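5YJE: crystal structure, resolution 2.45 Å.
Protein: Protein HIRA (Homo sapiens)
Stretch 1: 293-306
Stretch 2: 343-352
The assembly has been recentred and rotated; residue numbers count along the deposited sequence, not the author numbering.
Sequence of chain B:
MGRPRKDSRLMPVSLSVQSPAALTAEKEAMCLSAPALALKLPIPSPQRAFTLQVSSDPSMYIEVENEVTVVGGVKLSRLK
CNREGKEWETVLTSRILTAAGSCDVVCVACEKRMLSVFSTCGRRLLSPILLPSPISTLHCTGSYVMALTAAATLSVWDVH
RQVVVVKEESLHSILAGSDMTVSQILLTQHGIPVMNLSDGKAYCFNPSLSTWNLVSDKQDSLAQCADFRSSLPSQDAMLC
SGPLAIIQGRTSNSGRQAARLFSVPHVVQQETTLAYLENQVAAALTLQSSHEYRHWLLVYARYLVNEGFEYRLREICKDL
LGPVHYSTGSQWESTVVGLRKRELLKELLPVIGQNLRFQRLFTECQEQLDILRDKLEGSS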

ATOM      1  N   TYR B 293      21.226  13.664  -5.929  1.00 55.99           N
ATOM      2  CA  TYR B 293      20.273  14.644  -5.433  1.00 55.53           C
ATOM      3  C   TYR B 293      20.994  15.822  -4.801  1.00 61.17           C
ATOM      4  O   TYR B 293      20.708  16.983  -5.123  1.00 53.39           O
ATOM      5  CB  TYR B 293      19.309  14.020  -4.422  1.00 50.91           C
ATOM      6  CG  TYR B 293      18.294  15.036  -3.909  1.00 46.68           C
ATOM      7  CD1 TYR B 293      17.194  15.374  -4.670  1.00 46.78           C
ATOM      8  CD2 TYR B 293      18.448  15.661  -2.675  1.00 48.52           C
ATOM      9  CE1 TYR B 293      16.263  16.308  -4.226  1.00 50.80           C
ATOM     10  CE2 TYR B 293      17.518  16.596  -2.214  1.00 48.13           C
ATOM     11  CZ  TYR B 293      16.431  16.919  -3.002  1.00 51.10           C
ATOM     12  OH  TYR B 293      15.491  17.843  -2.586  1.00 50.53           O
ATOM     13  N   ARG B 294      21.924  15.537  -3.884  1.00 57.23           N
ATOM     14  CA  ARG B 294      22.666  16.609  -3.235  1.00 60.76           C
ATOM     15  C   ARG B 294      23.426  17.451  -4.259  1.00 60.85           C
ATOM     16  O   ARG B 294      23.416  18.686  -4.192  1.00 61.47           O
ATOM     17  CB  ARG B 294      23.620  16.026  -2.199  1.00 63.33           C
ATOM     18  CG  ARG B 294      24.572  17.043  -1.607  1.00 71.04           C
ATOM     19  CD  ARG B 294      25.500  16.437  -0.565  1.00 74.23           C
ATOM     20  NE  ARG B 294      26.547  17.388  -0.222  1.00 76.22           N
ATOM     21  CZ  ARG B 294      27.619  17.606  -0.977  1.00 79.69           C
ATOM     22  NH1 ARG B 294      27.785  16.926  -2.110  1.00 77.07           N
ATOM     23  NH2 ARG B 294      28.522  18.501  -0.600  1.00 76.10           N
ATOM     24  N   HIS B 295      24.068  16.799  -5.226  1.00 54.74           N
ATOM     25  CA  HIS B 295      24.808  17.523  -6.248  1.00 57.11           C
ATOM     26  C   HIS B 295      23.907  18.491  -7.015  1.00 56.89           C
ATOM     27  O   HIS B 295      24.202  19.690  -7.118  1.00 54.29           O
ATOM     28  CB  HIS B 295      25.461  16.530  -7.207  1.00 49.94           C
ATOM     29  CG  HIS B 295      26.044  17.180  -8.419  1.00 58.66           C
ATOM     30  ND1 HIS B 295      27.126  18.030  -8.351  1.00 61.53           N
ATOM     31  CD2 HIS B 295      25.678  17.135  -9.722  1.00 55.68           C
ATOM     32  CE1 HIS B 295      27.421  18.461  -9.565  1.00 56.59           C
ATOM     33  NE2 HIS B 295      26.557  17.933 -10.415  1.00 58.99           N
ATOM     34  N   TRP B 296      22.802  17.982  -7.564  1.00 53.46           N
ATOM     35  CA  TRP B 296      21.940  18.827  -8.381  1.00 53.30           C
ATOM     36  C   TRP B 296      21.207  19.879  -7.556  1.00 53.46           C
ATOM     37  O   TRP B 296      20.955  20.984  -8.054  1.00 54.30           O
ATOM     38  CB  TRP B 296      20.957  17.962  -9.158  1.00 45.31           C
ATOM     39  CG  TRP B 296      21.617  17.273 -10.265  1.00 47.69           C
ATOM     40  CD1 TRP B 296      21.894  15.952 -10.354  1.00 49.42           C
ATOM     41  CD2 TRP B 296      22.123  17.874 -11.466  1.00 53.75           C
ATOM     42  NE1 TRP B 296      22.528  15.681 -11.539  1.00 54.04           N
ATOM     43  CE2 TRP B 296      22.684  16.845 -12.240  1.00 45.58           C
ATOM     44  CE3 TRP B 296      22.149  19.191 -11.960  1.00 51.07           C
ATOM     45  CZ2 TRP B 296      23.266  17.077 -13.479  1.00 48.84           C
ATOM     46  CZ3 TRP B 296      22.721  19.424 -13.186  1.00 44.84           C
ATOM     47  CH2 TRP B 296      23.268  18.373 -13.941  1.00 48.75           C
ATOM     48  N   LEU B 297      20.847  19.567  -6.313  1.00 50.03           N
ATOM     49  CA  LEU B 297      20.267  20.589  -5.455  1.00 53.34           C
ATOM     50  C   LEU B 297      21.253  21.721  -5.238  1.00 56.06           C
ATOM     51  O   LEU B 297      20.865  22.894  -5.200  1.00 55.61           O
ATOM     52  CB  LEU B 297      19.842  19.996  -4.114  1.00 51.34           C
ATOM     53  CG  LEU B 297      19.283  21.003  -3.099  1.00 55.57           C
ATOM     54  CD1 LEU B 297      17.912  21.534  -3.547  1.00 53.27           C
ATOM     55  CD2 LEU B 297      19.211  20.418  -1.673  1.00 56.80           C
ATOM     56  N   LEU B 298      22.543  21.393  -5.124  1.00 55.11           N
ATOM     57  CA  LEU B 298      23.523  22.437  -4.855  1.00 59.02           C
ATOM     58  C   LEU B 298      23.802  23.293  -6.094  1.00 59.75           C
ATOM     59  O   LEU B 298      23.943  24.521  -5.991  1.00 58.55           O
ATOM     60  CB  LEU B 298      24.822  21.829  -4.344  1.00 60.07           C
ATOM     61  CG  LEU B 298      24.515  21.243  -2.943  1.00 64.47           C
ATOM     62  CD1 LEU B 298      25.723  20.585  -2.231  1.00 71.20           C
ATOM     63  CD2 LEU B 298      23.753  22.260  -2.048  1.00 67.52           C
ATOM     64  N   VAL B 299      23.851  22.678  -7.280  1.00 55.44           N
ATOM     65  CA  VAL B 299      23.923  23.461  -8.513  1.00 54.16           C
ATOM     66  C   VAL B 299      22.692  24.358  -8.637  1.00 59.25           C
ATOM     67  O   VAL B 299      22.794  25.544  -8.966  1.00 61.86           O
ATOM     68  CB  VAL B 299      24.064  22.517  -9.717  1.00 55.81           C
ATOM     69  CG1 VAL B 299      23.942  23.299 -11.002  1.00 49.16           C
ATOM     70  CG2 VAL B 299      25.374  21.732  -9.639  1.00 51.58           C
ATOM     71  N   TYR B 300      21.512  23.798  -8.371  1.00 56.27           N
ATOM     72  CA  TYR B 300      20.272  24.544  -8.533  1.00 53.58           C
ATOM     73  C   TYR B 300      20.221  25.743  -7.599  1.00 54.12           C
ATOM     74  O   TYR B 300      19.784  26.833  -7.992  1.00 54.81           O
ATOM     75  CB  TYR B 300      19.089  23.612  -8.284  1.00 49.88           C
ATOM     76  CG  TYR B 300      17.737  24.280  -8.303  1.00 47.02           C
ATOM     77  CD1 TYR B 300      17.263  24.915  -9.448  1.00 47.88           C
ATOM     78  CD2 TYR B 300      16.919  24.254  -7.184  1.00 48.32           C
ATOM     79  CE1 TYR B 300      16.017  25.522  -9.466  1.00 46.97           C
ATOM     80  CE2 TYR B 300      15.677  24.860  -7.195  1.00 47.41           C
ATOM     81  CZ  TYR B 300      15.235  25.493  -8.323  1.00 49.45           C
ATOM     82  OH  TYR B 300      13.990  26.077  -8.301  1.00 51.17           O
ATOM     83  N   ALA B 301      20.643  25.554  -6.353  1.00 55.42           N
ATOM     84  CA  ALA B 301      20.650  26.660  -5.410  1.00 54.97           C
ATOM     85  C   ALA B 301      21.648  27.726  -5.835  1.00 59.40           C
ATOM     86  O   ALA B 301      21.351  28.925  -5.759  1.00 59.13           O
ATOM     87  CB  ALA B 301      20.972  26.148  -4.011  1.00 55.18           C
ATOM     88  N   ARG B 302      22.836  27.306  -6.289  1.00 57.37           N
ATOM     89  CA  ARG B 302      23.799  28.268  -6.814  1.00 61.41           C
ATOM     90  C   ARG B 302      23.186  29.091  -7.943  1.00 59.70           C
ATOM     91  O   ARG B 302      23.368  30.309  -8.002  1.00 60.32           O
ATOM     92  CB  ARG B 302      25.062  27.537  -7.285  1.00 62.45           C
ATOM     93  CG  ARG B 302      26.113  28.420  -7.963  1.00 63.29           C
ATOM     94  CD  ARG B 302      27.534  27.878  -7.775  1.00 70.17           C
ATOM     95  NE  ARG B 302      27.606  26.415  -7.856  1.00 82.24           N
ATOM     96  CZ  ARG B 302      27.684  25.599  -6.799  1.00 77.14           C
ATOM     97  NH1 ARG B 302      27.704  26.097  -5.565  1.00 81.06           N
ATOM     98  NH2 ARG B 302      27.741  24.282  -6.975  1.00 64.53           N
ATOM     99  N   TYR B 303      22.431  28.444  -8.831  1.00 57.05           N
ATOM    100  CA  TYR B 303      21.788  29.166  -9.917  1.00 54.30           C
ATOM    101  C   TYR B 303      20.765  30.158  -9.394  1.00 56.68           C
ATOM    102  O   TYR B 303      20.746  31.315  -9.821  1.00 57.48           O
ATOM    103  CB  TYR B 303      21.123  28.201 -10.892  1.00 47.51           C
ATOM    104  CG  TYR B 303      20.652  28.901 -12.142  1.00 52.35           C
ATOM    105  CD1 TYR B 303      21.569  29.363 -13.080  1.00 52.73           C
ATOM    106  CD2 TYR B 303      19.295  29.112 -12.388  1.00 51.88           C
ATOM    107  CE1 TYR B 303      21.153  29.999 -14.231  1.00 54.52           C
ATOM    108  CE2 TYR B 303      18.867  29.763 -13.547  1.00 46.84           C
ATOM    109  CZ  TYR B 303      19.803  30.202 -14.457  1.00 50.52           C
ATOM    110  OH  TYR B 303      19.411  30.833 -15.612  1.00 53.67           O
ATOM    111  N   LEU B 304      19.878  29.710  -8.496  1.00 58.71           N
ATOM    112  CA  LEU B 304      18.875  30.609  -7.934  1.00 59.13           C
ATOM    113  C   LEU B 304      19.527  31.834  -7.312  1.00 59.98           C
ATOM    114  O   LEU B 304      19.004  32.949  -7.425  1.00 61.65           O
ATOM    115  CB  LEU B 304      18.020  29.893  -6.885  1.00 56.88           C
ATOM    116  CG  LEU B 304      17.189  28.653  -7.233  1.00 57.13           C
ATOM    117  CD1 LEU B 304      16.457  28.152  -6.001  1.00 53.91           C
ATOM    118  CD2 LEU B 304      16.217  28.972  -8.343  1.00 55.09           C
ATOM    119  N   VAL B 305      20.675  31.648  -6.659  1.00 59.22           N
ATOM    120  CA  VAL B 305      21.392  32.779  -6.080  1.00 63.94           C
ATOM    121  C   VAL B 305      21.953  33.683  -7.179  1.00 63.93           C
ATOM    122  O   VAL B 305      21.779  34.908  -7.140  1.00 67.29           O
ATOM    123  CB  VAL B 305      22.496  32.280  -5.129  1.00 66.93           C
ATOM    124  CG1 VAL B 305      23.489  33.386  -4.842  1.00 70.06           C
ATOM    125  CG2 VAL B 305      21.883  31.763  -3.825  1.00 67.50           C
ATOM    126  N   ASN B 306      22.617  33.090  -8.181  1.00 60.80           N
ATOM    127  CA  ASN B 306      23.286  33.876  -9.218  1.00 62.26           C
ATOM    128  C   ASN B 306      22.303  34.776  -9.963  1.00 62.69           C
ATOM    129  O   ASN B 306      22.565  35.969 -10.158  1.00 63.32           O
ATOM    130  CB  ASN B 306      24.008  32.952 -10.205  1.00 56.93           C
ATOM    131  CG  ASN B 306      25.258  32.330  -9.613  1.00 68.58           C
ATOM    132  OD1 ASN B 306      25.736  32.775  -8.565  1.00 73.73           O
ATOM    133  ND2 ASN B 306      25.800  31.292 -10.278  1.00 59.18           N
ATOM    134  N   GLU B 343      21.687  19.933   7.322  1.00 75.10           N
ATOM    135  CA  GLU B 343      23.082  19.867   6.896  1.00 79.52           C
ATOM    136  C   GLU B 343      23.246  20.432   5.487  1.00 85.41           C
ATOM    137  O   GLU B 343      24.189  21.189   5.215  1.00 85.87           O
ATOM    138  CB  GLU B 343      23.594  18.427   6.969  1.00 76.41           C
ATOM    139  N   LEU B 344      22.324  20.095   4.580  1.00 81.25           N
ATOM    140  CA  LEU B 344      22.400  20.631   3.226  1.00 81.38           C
ATOM    141  C   LEU B 344      22.200  22.137   3.215  1.00 82.02           C
ATOM    142  O   LEU B 344      22.928  22.856   2.520  1.00 81.70           O
ATOM    143  CB  LEU B 344      21.375  19.954   2.320  1.00 75.04           C
ATOM    144  CG  LEU B 344      21.717  18.491   2.009  1.00 73.49           C
ATOM    145  CD1 LEU B 344      20.507  17.764   1.459  1.00 66.65           C
ATOM    146  CD2 LEU B 344      22.888  18.408   1.044  1.00 72.98           C
ATOM    147  N   LEU B 345      21.221  22.635   3.982  1.00 76.48           N
ATOM    148  CA  LEU B 345      21.050  24.081   4.117  1.00 82.14           C
ATOM    149  C   LEU B 345      22.342  24.745   4.579  1.00 84.55           C
ATOM    150  O   LEU B 345      22.741  25.798   4.056  1.00 83.68           O
ATOM    151  CB  LEU B 345      19.921  24.382   5.098  1.00 78.52           C
ATOM    152  CG  LEU B 345      19.664  25.849   5.442  1.00 80.30           C
ATOM    153  CD1 LEU B 345      18.962  26.602   4.311  1.00 75.77           C
ATOM    154  CD2 LEU B 345      18.872  25.930   6.725  1.00 83.60           C
ATOM    155  N   LYS B 346      23.020  24.125   5.553  1.00 85.10           N
ATOM    156  CA  LYS B 346      24.338  24.594   5.969  1.00 85.14           C
ATOM    157  C   LYS B 346      25.329  24.577   4.808  1.00 83.50           C
ATOM    158  O   LYS B 346      26.192  25.458   4.709  1.00 86.79           O
ATOM    159  CB  LYS B 346      24.848  23.743   7.133  1.00 84.07           C
ATOM    160  N   GLU B 347      25.230  23.583   3.923  1.00 82.34           N
ATOM    161  CA  GLU B 347      26.093  23.580   2.745  1.00 84.51           C
ATOM    162  C   GLU B 347      25.691  24.641   1.728  1.00 83.34           C
ATOM    163  O   GLU B 347      26.486  24.958   0.843  1.00 87.72           O
ATOM    164  CB  GLU B 347      26.091  22.206   2.071  1.00 84.74           C
ATOM    165  CG  GLU B 347      26.584  21.068   2.950  1.00 87.97           C
ATOM    166  CD  GLU B 347      26.982  19.832   2.154  1.00 88.01           C
ATOM    167  OE1 GLU B 347      26.083  19.095   1.686  1.00 82.61           O
ATOM    168  OE2 GLU B 347      28.200  19.593   2.003  1.00 91.25           O
ATOM    169  N   LEU B 348      24.479  25.190   1.835  1.00 82.31           N
ATOM    170  CA  LEU B 348      24.038  26.284   0.971  1.00 84.84           C
ATOM    171  C   LEU B 348      24.545  27.637   1.430  1.00 85.52           C
ATOM    172  O   LEU B 348      25.087  28.404   0.625  1.00 86.34           O
ATOM    173  CB  LEU B 348      22.514  26.335   0.893  1.00 85.75           C
ATOM    174  CG  LEU B 348      21.879  25.129   0.271  1.00 82.50           C
ATOM    175  CD1 LEU B 348      20.379  25.334   0.194  1.00 82.23           C
ATOM    176  CD2 LEU B 348      22.496  25.094  -1.121  1.00 83.16           C
ATOM    177  N   LEU B 349      24.347  27.953   2.709  1.00 83.44           N
ATOM    178  CA  LEU B 349      24.511  29.314   3.204  1.00 85.52           C
ATOM    179  C   LEU B 349      25.837  29.985   2.838  1.00 84.73           C
ATOM    180  O   LEU B 349      25.874  31.216   2.775  1.00 86.42           O
ATOM    181  CB  LEU B 349      24.294  29.342   4.718  1.00 86.08           C
ATOM    182  CG  LEU B 349      22.963  28.735   5.216  1.00 87.26           C
ATOM    183  CD1 LEU B 349      22.618  29.287   6.595  1.00 89.35           C
ATOM    184  CD2 LEU B 349      21.796  28.968   4.258  1.00 82.88           C
ATOM    185  N   PRO B 350      26.952  29.253   2.601  1.00 87.81           N
ATOM    186  CA  PRO B 350      28.084  29.883   1.895  1.00 88.02           C
ATOM    187  C   PRO B 350      27.666  30.590   0.609  1.00 86.19           C
ATOM    188  O   PRO B 350      27.888  31.797   0.427  1.00 85.27           O
ATOM    189  CB  PRO B 350      29.010  28.695   1.590  1.00 83.47           C
ATOM    190  CG  PRO B 350      28.785  27.772   2.733  1.00 82.47           C
ATOM    191  CD  PRO B 350      27.360  27.977   3.217  1.00 84.23           C
ATOM    192  N   VAL B 351      27.039  29.824  -0.288  1.00 87.44           N
ATOM    193  CA  VAL B 351      26.652  30.341  -1.597  1.00 83.85           C
ATOM    194  C   VAL B 351      25.641  31.468  -1.452  1.00 82.98           C
ATOM    195  O   VAL B 351      25.727  32.489  -2.143  1.00 84.21           O
ATOM    196  CB  VAL B 351      26.101  29.194  -2.466  1.00 84.71           C
ATOM    197  CG1 VAL B 351      26.194  29.545  -3.948  1.00 82.49           C
ATOM    198  CG2 VAL B 351      26.834  27.893  -2.152  1.00 85.22           C
ATOM    199  N   ILE B 352      24.665  31.300  -0.554  1.00 83.50           N
ATOM    200  CA  ILE B 352      23.645  32.324  -0.354  1.00 80.24           C
ATOM    201  C   ILE B 352      24.267  33.591   0.224  1.00 84.55           C
ATOM    202  O   ILE B 352      23.898  34.713  -0.148  1.00 81.71           O
ATOM    203  CB  ILE B 352      22.520  31.782   0.545  1.00 80.59           C
ATOM    204  CG1 ILE B 352      21.890  30.538  -0.074  1.00 79.93           C
ATOM    205  CG2 ILE B 352      21.462  32.856   0.791  1.00 80.28           C
ATOM    206  CD1 ILE B 352      20.911  29.834   0.840  1.00 77.71           C
TER

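The two helices run in the same general direction, their axes crossing at -30° with a closest approach of 9.6 Å, and bury 563 Å² between them. At the start of stretch 2, Leu344 points its CA-to-CB bond toward stretch 1 and packs on two residues: its CD2 lies 3.4 Å from Arg294 CG, and its CD1 4.3 Å from Leu297 CD2. The aliphatic part of Arg294, all t through chi3, thus serves as an apolar surface while carrying the charge onward.

One turn later Glu347 pairs with that charge. Arg294 NE donates to Glu347 OE1 at 2.6 Å (161°) and Arg294 NH2 to Glu347 OE2 at 2.8 Å (167°), a two-pronged salt bridge in which OE1 lies near the guanidinium plane.

Leu348 leaves its backbone sideways, but its m,t rotamer brings CD2 inward, 3.2 Å from Leu298 CD2 and 3.4 Å from Ala301 CB. Ala301 points its CA-to-CB bond toward stretch 2, and its single methyl meets Leu348 CD2 with Ala301 CA 7.2 Å from Leu348 CA.

Beyond the kink at Pro350, whose ring nitrogen has no hydrogen to donate, Val351 CG1 sits 3.9 Å from Arg302 CA. Finally, Val305 CG1 meets Val351 O at 3.6 Å, and Val305 CG2 meets Ile352 CG1 at 3.9 Å; these compact, branched side chains fit a CA separation of 6.2 Å between Val305 and Ile352.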